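Local structure of 2-oxoglutarate carboxylase small subunit (Hydrogenobacter thermophilus, 7KCT) at residues 157-162 with 207-212; 216-221 with 233-238; 340-345 with 396-401. The protein serves as the small subunit of a biotin carboxylase-like enzyme, with an ATP-grasp domain that holds ADP and magnesium. All coordinates share one frame; numbering follows the deposited sequence.

Contact 1. Residues 157-162 with 207-212; sequences KEIGYP and LEKYIE. With ADP (adenosine-5'-diphosphate), chain C.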
loop_
_atom_site.group_PDB
_atom_site.type_symbol
_atom_site.label_atom_id
_atom_site.label_comp_id
_atom_site.label_asym_id
_atom_site.label_seq_id
_atom_site.Cartn_x
_atom_site.Cartn_y
_atom_site.Cartn_z
ATOM N N LYS A 157 9.860 2.073 49.875
ATOM C CA LYS A 157 9.115 2.861 50.854
ATOM C C LYS A 157 9.233 4.344 50.558
ATOM O O LYS A 157 8.303 5.110 50.829
ATOM C CB LYS A 157 9.619 2.561 52.275
ATOM N N GLU A 158 10.379 4.780 50.065
ATOM C CA GLU A 158 10.603 6.174 49.734
ATOM C C GLU A 158 9.781 6.653 48.570
ATOM O O GLU A 158 9.151 7.676 48.644
ATOM C CB GLU A 158 12.053 6.405 49.357
ATOM C CG GLU A 158 12.991 6.751 50.487
ATOM C CD GLU A 158 14.452 6.671 50.076
ATOM O OE1 GLU A 158 15.195 5.864 50.649
ATOM O OE2 GLU A 158 14.857 7.400 49.173
ATOM N N ILE A 159 9.831 5.922 47.476
ATOM C CA ILE A 159 9.098 6.278 46.284
ATOM C C ILE A 159 7.604 6.122 46.484
ATOM O O ILE A 159 6.815 6.905 46.022
ATOM C CB ILE A 159 9.450 5.331 45.133
ATOM C CG1 ILE A 159 10.919 5.409 44.774
ATOM C CG2 ILE A 159 8.595 5.644 43.932
ATOM C CD1 ILE A 159 11.408 6.779 44.388
ATOM N N GLY A 160 7.257 5.074 47.188
ATOM C CA GLY A 160 5.886 4.737 47.443
ATOM C C GLY A 160 5.364 3.622 46.533
ATOM O O GLY A 160 5.512 3.707 45.338
ATOM N N TYR A 161 4.747 2.592 47.082
ATOM C CA TYR A 161 4.126 1.554 46.267
ATOM C C TYR A 161 2.890 2.104 45.550
ATOM O O TYR A 161 2.251 3.065 46.018
ATOM C CB TYR A 161 3.748 0.346 47.115
ATOM C CG TYR A 161 4.937 -0.424 47.652
ATOM C CD1 TYR A 161 5.622 0.027 48.779
ATOM C CD2 TYR A 161 5.390 -1.580 47.041
ATOM C CE1 TYR A 161 6.720 -0.676 49.290
ATOM C CE2 TYR A 161 6.496 -2.275 47.534
ATOM C CZ TYR A 161 7.144 -1.815 48.664
ATOM O OH TYR A 161 8.225 -2.494 49.143
ATOM N N PRO A 162 2.538 1.535 44.384
ATOM C CA PRO A 162 3.257 0.432 43.721
ATOM C C PRO A 162 4.555 0.867 43.014
ATOM O O PRO A 162 4.673 2.029 42.669
ATOM C CB PRO A 162 2.237 -0.086 42.705
ATOM C CG PRO A 162 1.405 1.127 42.351
ATOM C CD PRO A 162 1.308 1.921 43.662
ATOM N N LEU A 207 14.643 0.344 39.959
ATOM C CA LEU A 207 13.313 0.425 40.537
ATOM C C LEU A 207 12.735 1.766 40.154
ATOM O O LEU A 207 13.430 2.778 40.257
ATOM C CB LEU A 207 13.381 0.275 42.059
ATOM C CG LEU A 207 12.081 0.190 42.857
ATOM C CD1 LEU A 207 12.390 -0.317 44.279
ATOM C CD2 LEU A 207 11.416 1.513 42.918
ATOM N N GLU A 208 11.480 1.783 39.699
ATOM C CA GLU A 208 10.805 3.045 39.505
ATOM C C GLU A 208 9.345 2.966 39.941
ATOM O O GLU A 208 8.803 1.902 40.195
ATOM C CB GLU A 208 10.922 3.531 38.044
ATOM C CG GLU A 208 10.495 2.577 36.957
ATOM C CD GLU A 208 10.760 3.154 35.542
ATOM O OE1 GLU A 208 11.839 3.758 35.322
ATOM O OE2 GLU A 208 9.914 2.988 34.637
ATOM N N LYS A 209 8.753 4.140 40.090
ATOM C CA LYS A 209 7.352 4.251 40.448
ATOM C C LYS A 209 6.535 3.532 39.393
ATOM O O LYS A 209 6.717 3.759 38.192
ATOM C CB LYS A 209 6.956 5.718 40.515
ATOM C CG LYS A 209 5.502 5.980 40.827
ATOM C CD LYS A 209 5.162 5.525 42.224
ATOM C CE LYS A 209 3.693 5.155 42.333
ATOM N NZ LYS A 209 3.447 4.338 43.538
ATOM N N TYR A 210 5.671 2.631 39.826
ATOM C CA TYR A 210 4.731 2.062 38.874
ATOM C C TYR A 210 3.621 3.066 38.597
ATOM O O TYR A 210 2.851 3.417 39.506
ATOM C CB TYR A 210 4.131 0.765 39.371
ATOM C CG TYR A 210 3.164 0.229 38.343
ATOM C CD1 TYR A 210 3.629 -0.326 37.136
ATOM C CD2 TYR A 210 1.789 0.315 38.539
ATOM C CE1 TYR A 210 2.736 -0.828 36.168
ATOM C CE2 TYR A 210 0.888 -0.188 37.586
ATOM C CZ TYR A 210 1.366 -0.755 36.405
ATOM O OH TYR A 210 0.440 -1.218 35.495
ATOM N N ILE A 211 3.514 3.518 37.350
ATOM C CA ILE A 211 2.456 4.443 36.952
ATOM C C ILE A 211 1.226 3.622 36.563
ATOM O O ILE A 211 1.232 2.935 35.540
ATOM C CB ILE A 211 2.884 5.364 35.801
ATOM C CG1 ILE A 211 4.209 6.082 36.118
ATOM C CG2 ILE A 211 1.758 6.312 35.477
ATOM C CD1 ILE A 211 4.126 7.059 37.272
ATOM N N GLU A 212 0.149 3.731 37.349
ATOM C CA GLU A 212 -1.047 2.906 37.147
ATOM C C GLU A 212 -1.840 3.428 35.946
ATOM O O GLU A 212 -1.961 4.638 35.728
ATOM C CB GLU A 212 -1.928 2.908 38.414
ATOM C CG GLU A 212 -2.904 1.738 38.568
ATOM C CD GLU A 212 -2.259 0.508 39.179
ATOM O OE1 GLU A 212 -1.608 0.634 40.240
ATOM O OE2 GLU A 212 -2.437 -0.595 38.620
HETATM P PB ADP C . 11.620 -2.921 27.173
HETATM O O1B ADP C . 11.516 -4.391 27.381
HETATM O O2B ADP C . 10.792 -2.086 26.231
HETATM O O3B ADP C . 13.024 -2.365 27.314
HETATM P PA ADP C . 10.572 -0.768 28.645
HETATM O O1A ADP C . 10.235 0.106 27.490
HETATM O O2A ADP C . 11.103 -0.089 29.898
HETATM O O3A ADP C . 11.004 -2.267 28.764
HETATM O "O5'" ADP C . 8.817 -0.868 29.300
HETATM C "C5'" ADP C . 8.103 -2.094 28.900
HETATM C "C4'" ADP C . 6.679 -1.714 28.996
HETATM O "O4'" ADP C . 6.393 -1.846 30.408
HETATM C "C3'" ADP C . 6.426 -0.305 28.610
HETATM O "O3'" ADP C . 5.950 -0.230 27.261
HETATM C "C2'" ADP C . 5.228 -0.040 29.518
HETATM O "O2'" ADP C . 4.015 -0.751 29.058
HETATM C "C1'" ADP C . 5.581 -0.742 30.798
HETATM N N9 ADP C . 6.311 0.154 31.728
HETATM C C8 ADP C . 7.668 0.502 31.753
HETATM N N7 ADP C . 7.943 1.332 32.793
HETATM C C5 ADP C . 6.715 1.542 33.424
HETATM C C6 ADP C . 6.340 2.307 34.558
HETATM N N6 ADP C . 7.276 3.032 35.227
HETATM N N1 ADP C . 5.047 2.373 34.964
HETATM C C2 ADP C . 4.191 1.609 34.242
HETATM N N3 ADP C . 4.401 0.831 33.166
HETATM C C4 ADP C . 5.701 0.818 32.777
#

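Contact 2. Residues 216-221 with 233-238; sequences HIEFQV and GERDCS. With ADP (adenosine-5'-diphosphate), chain C.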
loop_
_atom_site.group_PDB
_atom_site.type_symbol
_atom_site.label_atom_id
_atom_site.label_comp_id
_atom_site.label_asym_id
_atom_site.label_seq_id
_atom_site.Cartn_x
_atom_site.Cartn_y
_atom_site.Cartn_z
ATOM N N HIS A 216 1.730 4.277 26.616
ATOM C CA HIS A 216 3.097 4.208 26.119
ATOM C C HIS A 216 3.181 5.125 24.905
ATOM O O HIS A 216 2.629 4.827 23.837
ATOM C CB HIS A 216 3.511 2.764 25.840
ATOM C CG HIS A 216 4.926 2.618 25.328
ATOM N ND1 HIS A 216 5.861 1.815 25.947
ATOM C CD2 HIS A 216 5.541 3.119 24.228
ATOM C CE1 HIS A 216 7.002 1.869 25.278
ATOM N NE2 HIS A 216 6.832 2.648 24.226
ATOM N N ILE A 217 3.861 6.255 25.080
ATOM C CA ILE A 217 3.992 7.299 24.071
ATOM C C ILE A 217 5.471 7.384 23.699
ATOM O O ILE A 217 6.329 7.486 24.583
ATOM C CB ILE A 217 3.474 8.657 24.592
ATOM C CG1 ILE A 217 2.003 8.570 25.043
ATOM C CG2 ILE A 217 3.685 9.707 23.581
ATOM C CD1 ILE A 217 1.051 8.216 24.007
ATOM N N GLU A 218 5.783 7.349 22.401
ATOM C CA GLU A 218 7.191 7.333 22.008
ATOM C C GLU A 218 7.429 8.295 20.861
ATOM O O GLU A 218 6.567 8.470 19.993
ATOM C CB GLU A 218 7.652 5.908 21.635
ATOM C CG GLU A 218 6.975 5.396 20.407
ATOM C CD GLU A 218 7.363 3.983 20.095
ATOM O OE1 GLU A 218 7.911 3.319 20.999
ATOM O OE2 GLU A 218 7.098 3.533 18.950
ATOM N N PHE A 219 8.573 8.984 20.911
ATOM C CA PHE A 219 8.942 9.997 19.935
ATOM C C PHE A 219 10.059 9.490 19.027
ATOM O O PHE A 219 11.077 8.991 19.498
ATOM C CB PHE A 219 9.433 11.297 20.609
ATOM C CG PHE A 219 8.331 12.215 21.009
ATOM C CD1 PHE A 219 7.645 12.018 22.185
ATOM C CD2 PHE A 219 7.962 13.247 20.205
ATOM C CE1 PHE A 219 6.610 12.858 22.546
ATOM C CE2 PHE A 219 6.912 14.083 20.576
ATOM C CZ PHE A 219 6.252 13.869 21.748
ATOM N N GLN A 220 9.890 9.730 17.742
ATOM C CA GLN A 220 10.826 9.330 16.713
ATOM C C GLN A 220 11.777 10.485 16.451
ATOM O O GLN A 220 11.326 11.614 16.198
ATOM C CB GLN A 220 10.050 8.998 15.444
ATOM C CG GLN A 220 10.874 8.626 14.248
ATOM C CD GLN A 220 11.548 7.296 14.408
ATOM O OE1 GLN A 220 10.890 6.247 14.447
ATOM N NE2 GLN A 220 12.875 7.320 14.494
ATOM N N VAL A 221 13.079 10.226 16.542
ATOM C CA VAL A 221 14.046 11.242 16.131
ATOM C C VAL A 221 14.837 10.723 14.937
ATOM O O VAL A 221 14.975 9.511 14.741
ATOM C CB VAL A 221 14.996 11.681 17.265
ATOM C CG1 VAL A 221 14.213 12.128 18.514
ATOM C CG2 VAL A 221 15.970 10.593 17.611
ATOM N N GLY A 233 7.402 13.425 15.453
ATOM C CA GLY A 233 6.200 13.233 16.199
ATOM C C GLY A 233 6.241 11.928 16.958
ATOM O O GLY A 233 7.272 11.274 17.105
ATOM N N GLU A 234 5.076 11.568 17.481
ATOM C CA GLU A 234 4.987 10.470 18.417
ATOM C C GLU A 234 4.046 9.376 17.917
ATOM O O GLU A 234 3.324 9.526 16.932
ATOM C CB GLU A 234 4.555 10.989 19.800
ATOM C CG GLU A 234 3.084 11.136 20.049
ATOM C CD GLU A 234 2.430 12.212 19.250
ATOM O OE1 GLU A 234 1.209 12.346 19.438
ATOM O OE2 GLU A 234 3.086 12.907 18.437
ATOM N N ARG A 235 4.128 8.248 18.597
ATOM C CA ARG A 235 3.252 7.113 18.376
ATOM C C ARG A 235 2.750 6.639 19.723
ATOM O O ARG A 235 3.486 6.644 20.713
ATOM C CB ARG A 235 3.991 5.973 17.697
ATOM C CG ARG A 235 4.745 6.379 16.439
ATOM C CD ARG A 235 5.471 5.124 15.886
ATOM N NE ARG A 235 6.771 4.829 16.509
ATOM C CZ ARG A 235 7.968 5.207 16.035
ATOM N NH1 ARG A 235 8.076 5.931 14.934
ATOM N NH2 ARG A 235 9.071 4.818 16.662
ATOM N N ASP A 236 1.518 6.166 19.744
ATOM C CA ASP A 236 0.951 5.498 20.913
ATOM C C ASP A 236 1.002 3.985 20.718
ATOM O O ASP A 236 0.324 3.439 19.842
ATOM C CB ASP A 236 -0.478 5.984 21.129
ATOM C CG ASP A 236 -1.073 5.469 22.423
ATOM O OD1 ASP A 236 -0.642 4.392 22.888
ATOM O OD2 ASP A 236 -1.989 6.134 22.957
ATOM N N CYS A 237 1.785 3.312 21.540
ATOM C CA CYS A 237 1.994 1.879 21.465
ATOM C C CYS A 237 1.517 1.188 22.742
ATOM O O CYS A 237 2.094 0.196 23.176
ATOM C CB CYS A 237 3.467 1.583 21.179
ATOM S SG CYS A 237 4.118 2.581 19.794
ATOM N N SER A 238 0.399 1.653 23.315
ATOM C CA SER A 238 -0.033 1.148 24.623
ATOM C C SER A 238 -0.550 -0.281 24.566
ATOM O O SER A 238 -0.329 -1.055 25.505
ATOM C CB SER A 238 -1.108 2.060 25.216
ATOM O OG SER A 238 -0.584 3.353 25.362
HETATM P PB ADP C . 11.620 -2.921 27.173
HETATM O O1B ADP C . 11.516 -4.391 27.381
HETATM O O2B ADP C . 10.792 -2.086 26.231
HETATM O O3B ADP C . 13.024 -2.365 27.314
HETATM P PA ADP C . 10.572 -0.768 28.645
HETATM O O1A ADP C . 10.235 0.106 27.490
HETATM O O2A ADP C . 11.103 -0.089 29.898
HETATM O O3A ADP C . 11.004 -2.267 28.764
HETATM O "O5'" ADP C . 8.817 -0.868 29.300
HETATM C "C5'" ADP C . 8.103 -2.094 28.900
HETATM C "C4'" ADP C . 6.679 -1.714 28.996
HETATM O "O4'" ADP C . 6.393 -1.846 30.408
HETATM C "C3'" ADP C . 6.426 -0.305 28.610
HETATM O "O3'" ADP C . 5.950 -0.230 27.261
HETATM C "C2'" ADP C . 5.228 -0.040 29.518
HETATM O "O2'" ADP C . 4.015 -0.751 29.058
HETATM C "C1'" ADP C . 5.581 -0.742 30.798
HETATM N N9 ADP C . 6.311 0.154 31.728
HETATM C C8 ADP C . 7.668 0.502 31.753
HETATM N N7 ADP C . 7.943 1.332 32.793
HETATM C C5 ADP C . 6.715 1.542 33.424
HETATM C C6 ADP C . 6.340 2.307 34.558
HETATM N N6 ADP C . 7.276 3.032 35.227
HETATM N N1 ADP C . 5.047 2.373 34.964
HETATM C C2 ADP C . 4.191 1.609 34.242
HETATM N N3 ADP C . 4.401 0.831 33.166
HETATM C C4 ADP C . 5.701 0.818 32.777
#

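Contact 3. Residues 340-345 with 396-401; sequences GYSIEC and KLIVWA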
loop_
_atom_site.group_PDB
_atom_site.type_symbol
_atom_site.label_atom_id
_atom_site.label_comp_id
_atom_site.label_asym_id
_atom_site.label_seq_id
_atom_site.Cartn_x
_atom_site.Cartn_y
_atom_site.Cartn_z
ATOM N N GLY A 340 -3.199 13.337 9.113
ATOM C CA GLY A 340 -4.080 12.205 9.293
ATOM C C GLY A 340 -3.614 11.226 10.353
ATOM O O GLY A 340 -2.887 11.545 11.290
ATOM N N TYR A 341 -4.076 9.989 10.191
ATOM C CA TYR A 341 -3.916 8.963 11.200
ATOM C C TYR A 341 -3.535 7.648 10.539
ATOM O O TYR A 341 -4.060 7.323 9.482
ATOM C CB TYR A 341 -5.226 8.765 11.976
ATOM C CG TYR A 341 -5.603 9.913 12.856
ATOM C CD1 TYR A 341 -6.367 10.957 12.369
ATOM C CD2 TYR A 341 -5.173 9.968 14.172
ATOM C CE1 TYR A 341 -6.704 12.026 13.180
ATOM C CE2 TYR A 341 -5.496 11.041 14.988
ATOM C CZ TYR A 341 -6.249 12.069 14.484
ATOM O OH TYR A 341 -6.575 13.134 15.293
ATOM N N SER A 342 -2.675 6.886 11.206
ATOM C CA SER A 342 -2.165 5.622 10.726
ATOM C C SER A 342 -2.144 4.639 11.875
ATOM O O SER A 342 -1.838 5.000 13.013
ATOM C CB SER A 342 -0.774 5.831 10.104
ATOM O OG SER A 342 -0.177 4.595 9.749
ATOM N N ILE A 343 -2.474 3.394 11.574
ATOM C CA ILE A 343 -2.529 2.319 12.538
ATOM C C ILE A 343 -1.759 1.152 11.946
ATOM O O ILE A 343 -1.909 0.844 10.757
ATOM C CB ILE A 343 -3.991 1.907 12.840
ATOM C CG1 ILE A 343 -4.857 3.086 13.264
ATOM C CG2 ILE A 343 -4.056 0.887 13.949
ATOM C CD1 ILE A 343 -6.354 2.724 13.466
ATOM N N GLU A 344 -0.971 0.487 12.783
ATOM C CA GLU A 344 -0.255 -0.720 12.461
ATOM C C GLU A 344 -0.686 -1.832 13.401
ATOM O O GLU A 344 -0.707 -1.661 14.625
ATOM C CB GLU A 344 1.280 -0.516 12.556
ATOM C CG GLU A 344 2.081 -1.858 12.585
ATOM C CD GLU A 344 3.606 -1.677 12.571
ATOM O OE1 GLU A 344 4.320 -1.925 13.582
ATOM O OE2 GLU A 344 4.112 -1.314 11.504
ATOM N N CYS A 345 -0.927 -3.004 12.838
ATOM C CA CYS A 345 -1.206 -4.194 13.613
ATOM C C CYS A 345 -0.153 -5.240 13.293
ATOM O O CYS A 345 0.161 -5.465 12.122
ATOM C CB CYS A 345 -2.607 -4.721 13.353
ATOM S SG CYS A 345 -3.950 -3.628 13.842
ATOM N N LYS A 396 3.243 -7.047 9.020
ATOM C CA LYS A 396 2.727 -5.818 9.622
ATOM C C LYS A 396 1.720 -5.264 8.642
ATOM O O LYS A 396 2.033 -5.089 7.452
ATOM C CB LYS A 396 3.822 -4.790 9.898
ATOM C CG LYS A 396 5.003 -5.384 10.637
ATOM C CD LYS A 396 6.021 -4.344 11.124
ATOM C CE LYS A 396 6.736 -3.635 9.981
ATOM N NZ LYS A 396 8.103 -3.226 10.396
ATOM N N LEU A 397 0.502 -5.073 9.095
ATOM C CA LEU A 397 -0.523 -4.431 8.293
ATOM C C LEU A 397 -0.623 -2.976 8.732
ATOM O O LEU A 397 -0.844 -2.710 9.911
ATOM C CB LEU A 397 -1.854 -5.141 8.466
ATOM C CG LEU A 397 -3.036 -4.670 7.659
ATOM C CD1 LEU A 397 -2.638 -4.731 6.229
ATOM C CD2 LEU A 397 -4.201 -5.616 8.038
ATOM N N ILE A 398 -0.457 -2.041 7.800
ATOM C CA ILE A 398 -0.448 -0.610 8.116
ATOM C C ILE A 398 -1.506 0.078 7.300
ATOM O O ILE A 398 -1.613 -0.178 6.095
ATOM C CB ILE A 398 0.919 0.029 7.831
ATOM C CG1 ILE A 398 1.986 -0.696 8.622
ATOM C CG2 ILE A 398 0.887 1.549 8.158
ATOM C CD1 ILE A 398 3.001 -1.381 7.757
ATOM N N VAL A 399 -2.300 0.951 7.933
ATOM C CA VAL A 399 -3.282 1.710 7.186
ATOM C C VAL A 399 -3.129 3.185 7.496
ATOM O O VAL A 399 -2.513 3.585 8.491
ATOM C CB VAL A 399 -4.761 1.287 7.415
ATOM C CG1 VAL A 399 -4.910 -0.209 7.212
ATOM C CG2 VAL A 399 -5.329 1.750 8.803
ATOM N N TRP A 400 -3.672 3.993 6.596
ATOM C CA TRP A 400 -3.687 5.447 6.747
ATOM C C TRP A 400 -5.067 5.966 6.357
ATOM O O TRP A 400 -5.684 5.441 5.429
ATOM C CB TRP A 400 -2.598 6.155 5.871
ATOM C CG TRP A 400 -2.694 7.702 5.976
ATOM C CD1 TRP A 400 -2.043 8.499 6.860
ATOM C CD2 TRP A 400 -3.498 8.572 5.179
ATOM N NE1 TRP A 400 -2.389 9.831 6.664
ATOM C CE2 TRP A 400 -3.301 9.888 5.644
ATOM C CE3 TRP A 400 -4.352 8.368 4.099
ATOM C CZ2 TRP A 400 -3.959 10.978 5.087
ATOM C CZ3 TRP A 400 -4.997 9.435 3.560
ATOM C CH2 TRP A 400 -4.793 10.731 4.049
ATOM N N ALA A 401 -5.548 7.002 7.052
ATOM C CA ALA A 401 -6.755 7.706 6.624
ATOM C C ALA A 401 -6.693 9.142 7.122
ATOM O O ALA A 401 -5.926 9.455 8.035
ATOM C CB ALA A 401 -8.020 7.043 7.169
#

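Contact 1. Residues 157-162 with 207-212
Lys209 lays its CB and CD along the branch methyl of Ile159, with Ile159 CG2 3.8 Å from Lys209 CB, the two side chains running in opposite directions. The bend of Lys209 at chi2 (66°) keeps CD against the same methyl, and the rest of the side chain carries the ammonium into the turn after helix 149-159. There Lys209 NZ donates to Gly160 O at 2.8 Å, coming from above the carbonyl plane, and to Pro162 O at 2.8 Å, tilted 16° from the Pro162 carbonyl plane. The peptide bond before Pro162 is cis. Pro162 O takes a second donor, Tyr210 N at 3.1 Å, so one carbonyl ties both a side chain and the backbone of the 207-212 segment. Pro162 CG sits at the edge of the Tyr210 ring, 3.9 Å from Tyr210 CD2. The segment 207-212 carries the adenine-binding end of the ATP-grasp nucleotide site, in continuation of strand 205-209. ADP N6 gives a nearly straight bond to Glu208 OE2 at 2.7 Å and a more bent one to Lys209 O, while Ile211 N donates to ADP N1 at 3.1 Å. Lys209 thus works on two sides, its side chain gripping the turn and its carbonyl the base. Glu208 OE2 also pairs with Lys166, and Glu208 OE1 with Lys128. Past Tyr210, Glu212 OE1 lies 3.7 Å from Pro162 CG, and its carboxylate is salt-bridged through OE2 to Arg180.

Contact 2. Residues 216-221 with 233-238
A beta hairpin of strands 215-223 and 229-236, within the ATP-grasp domain, pairs Glu218 with Arg235 in the middle of this contact. Their backbones exchange two hydrogen bonds, and on the same face of the sheet their side chains cross. Arg235 NE donates to Glu218 OE2 at 2.8 Å along an almost straight line (167°), meeting the oxygen on its anti side. The carboxylate stands nearly perpendicular to the guanidinium (87° between planes); a second bond, from NH2 to the same oxygen, is weak. The far end of the guanidinium grips Gln220 end-on: Arg235 NH1 reaches Gln220 OE1 at 2.9 Å in the carbonyl plane, on a lone pair, and Arg235 NH2 meets that oxygen at 3.2 Å from above the plane. Gln302 and Thr308 take further hydrogen bonds from Arg235, and Lys245 is salt-bridged to Glu218 OE1. On the other face Glu234 CB rests over the centre of the Phe219 ring, 3.8 Å from its centroid, a CH-pi contact made while the acid end turns to Ser252 and Arg260. At the nucleotide end of the contact, His216 N donates to Ser238 OG at 2.8 Å, and that hydroxyl in turn donates a hydrogen bond to Asp236 OD1 at 2.7 Å; Ser238 N also donates to OD1, forming an Asx turn. The His216 ring presents its edge to the ADP ribose, but His216 ND1 lies a doubtfully short 2.4 Å from ADP O3'. Regular antiparallel pairing, with Glu218 and Arg235 on one face, and on the other Phe219 against helix 257-273 beside the acids Glu234 and Asp236, marks this as a hairpin of the ATP-grasp core.

Contact 3. Residues 340-345 with 396-401
Tyr341 pairs with Ala401, Ile343 with Val399 and Cys345 with Leu397 as hydrogen-bonded antiparallel pairs, joining strands 341-351 and 393-401 in the large antiparallel sheet that links strands of the biotin carboxylase C-terminal region to strand 244-250. The tight part is the inner end. Ile343, Cys345 and Leu397 project from one face against helix 404-417, and Ile343 CB lies 4.3 Å from Val399 CG2. On the opposite face Glu344, its CG anti to the backbone N (chi1 165°) and its chain extended, runs alongside Ile398, and Glu344 OE2 comes within 3.6 Å of Ile398 CG1. That oxygen is buried without a polar partner in the model; Lys396 NZ stays 4.6 Å from Glu344 OE2, beyond a salt bridge, and is bound by Glu21 and Val303 O. At the outer end the backbone bonds stay short, but the side chains of Tyr341 and Trp400 are partly exposed and spread apart. Here the Tyr341 ring leads away from strand 393-401, and the Trp400 indole stands obliquely to Gly340, its NE1 bonded to Asn339 O. Midway between the two ends, Val399 O takes two donors from opposite faces of its plane, Ser342 OG at 2.8 Å and Ile343 N at 3.1 Å.

Running from the N terminus, contact 1 comes first, bringing the end of helix 149-159 against strand 205-209 and closing a loop of 44 residues that contains strands 163-167 and 176-179 and helix 182-200. After three intervening residues contact 2 opens, and it closes only the 11 residues that make up the far part of the hairpin, its turn included. Contact 3 closes a 50-residue excursion made of strands and loops without a helix. The three follow one another in series; none nests or crosses. Contacts 1 and 2 hold the adenine and ribose ends of the same ADP. Contacts 2 and 3, about 14 Å apart between centres, are bridged by strand 244-250, which is backbone-bonded to Asp236, Ser342 and Glu344.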